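Local structure of peptide-43 (Lutzomyia longipalpis, 7JQD) at residues K25-M28 and K29-K33. The protein probably blocks the PAC1 receptor as a peptide antagonist related to the sand-fly salivary vasodilator maxadilan. Numbering follows the deposited sequence.
Sequences KACM and KQKKK
Lys31 runs alongside Cys27, one turn earlier in helix 21-37. Its CG lies 3.4 Å from Cys27 O, and a bend at chi2 (-38°) carries the chain onward with CE 4.5 Å from Cys27 SG. Lys31 N donates to Cys27 O at 2.9 Å. Both residues look toward helix 3-17: Cys27 SG is joined to Cys14 in a disulfide, while Lys31 NZ forms a salt bridge with Asp13. The peptide is a hairpin of two antiparallel helices, tied together here by a disulfide and a salt bridge. Met28 is buried: its chain, bent at chi2 and chi3, touches Phe7 and Cys14 and also packs on an aromatic side chain of a second protein chain in the assembly. Its carbonyl oxygen accepts a hydrogen bond from Lys32 N at 3.0 Å. Lys29 lays CB and CG beside Lys25 O, both 3.4 Å away, before its extended chain leads off; Lys25 and Lys29 each pack on an aromatic side chain of that other protein. Gln30 N bonds to Ala26 O at 2.9 Å, and its CB lies 3.4 Å from Cys27 O. CG anti to the backbone N (chi1 175°) and a bend at chi2 place the Gln30 amide where OE1 accepts a hydrogen bond from Lys33 NZ at 3.1 Å, the donor tilted 19° from the carbonyl plane, and NE2 donates to Glu34.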
loop_
_atom_site.group_PDB
_atom_site.type_symbol
_atom_site.label_atom_id
_atom_site.label_comp_id
_atom_site.label_asym_id
_atom_site.label_seq_id
_atom_site.Cartn_x
_atom_site.Cartn_y
_atom_site.Cartn_z
ATOM N N LYS B 25 6.371 14.320 2.256
ATOM C CA LYS B 25 6.542 13.621 3.523
ATOM C C LYS B 25 5.807 14.346 4.640
ATOM O O LYS B 25 5.201 13.708 5.512
ATOM C CB LYS B 25 8.031 13.477 3.854
ATOM C CG LYS B 25 8.804 12.599 2.876
ATOM C CD LYS B 25 10.297 12.561 3.209
ATOM C CE LYS B 25 11.147 12.241 1.983
ATOM N NZ LYS B 25 12.173 13.305 1.724
ATOM N N ALA B 26 5.817 15.683 4.599
ATOM C CA ALA B 26 5.218 16.465 5.670
ATOM C C ALA B 26 3.713 16.286 5.683
ATOM O O ALA B 26 3.130 15.944 6.718
ATOM C CB ALA B 26 5.587 17.938 5.525
ATOM N N CYS B 27 3.065 16.513 4.539
ATOM C CA CYS B 27 1.643 16.203 4.413
ATOM C C CYS B 27 1.364 14.756 4.806
ATOM O O CYS B 27 0.381 14.472 5.498
ATOM C CB CYS B 27 1.183 16.489 2.986
ATOM S SG CYS B 27 -0.473 15.932 2.587
ATOM N N MET B 28 2.241 13.827 4.407
ATOM C CA MET B 28 2.064 12.427 4.792
ATOM C C MET B 28 2.233 12.224 6.299
ATOM O O MET B 28 1.472 11.463 6.914
ATOM C CB MET B 28 3.035 11.535 4.008
ATOM C CG MET B 28 2.601 11.253 2.570
ATOM S SD MET B 28 0.995 10.418 2.437
ATOM C CE MET B 28 1.421 8.737 2.954
ATOM N N LYS B 29 3.234 12.869 6.909
ATOM C CA LYS B 29 3.339 12.842 8.369
ATOM C C LYS B 29 2.054 13.329 9.011
ATOM O O LYS B 29 1.559 12.722 9.968
ATOM C CB LYS B 29 4.510 13.694 8.853
ATOM C CG LYS B 29 5.830 12.987 8.787
ATOM C CD LYS B 29 6.969 13.936 9.095
ATOM C CE LYS B 29 8.299 13.204 9.025
ATOM N NZ LYS B 29 9.458 14.129 8.876
ATOM N N GLN B 30 1.488 14.414 8.484
ATOM C CA GLN B 30 0.230 14.920 9.018
ATOM C C GLN B 30 -0.896 13.903 8.847
ATOM O O GLN B 30 -1.710 13.724 9.759
ATOM C CB GLN B 30 -0.125 16.250 8.351
ATOM C CG GLN B 30 -1.478 16.801 8.747
ATOM C CD GLN B 30 -1.676 16.960 10.263
ATOM O OE1 GLN B 30 -0.725 17.184 11.018
ATOM N NE2 GLN B 30 -2.927 16.858 10.703
ATOM N N LYS B 31 -0.943 13.206 7.703
ATOM C CA LYS B 31 -2.001 12.227 7.468
ATOM C C LYS B 31 -1.904 11.040 8.422
ATOM O O LYS B 31 -2.929 10.433 8.769
ATOM C CB LYS B 31 -1.965 11.737 6.020
ATOM C CG LYS B 31 -2.516 12.725 4.979
ATOM C CD LYS B 31 -3.711 13.483 5.484
ATOM C CE LYS B 31 -4.239 14.398 4.410
ATOM N NZ LYS B 31 -4.720 13.568 3.282
ATOM N N LYS B 32 -0.690 10.690 8.849
ATOM C CA LYS B 32 -0.536 9.655 9.863
ATOM C C LYS B 32 -1.055 10.120 11.224
ATOM O O LYS B 32 -1.690 9.336 11.952
ATOM C CB LYS B 32 0.931 9.250 9.939
ATOM C CG LYS B 32 1.215 8.094 10.852
ATOM C CD LYS B 32 2.479 7.405 10.410
ATOM C CE LYS B 32 3.175 6.660 11.515
ATOM N NZ LYS B 32 4.485 6.211 10.976
ATOM N N LYS B 33 -0.806 11.387 11.602
ATOM C CA LYS B 33 -1.296 11.843 12.894
ATOM C C LYS B 33 -2.817 11.913 12.901
ATOM O O LYS B 33 -3.451 11.544 13.890
ATOM C CB LYS B 33 -0.697 13.185 13.301
ATOM C CG LYS B 33 0.801 13.352 13.063
ATOM C CD LYS B 33 1.218 14.791 13.402
ATOM C CE LYS B 33 2.381 15.275 12.531
ATOM N NZ LYS B 33 2.153 16.679 12.013
#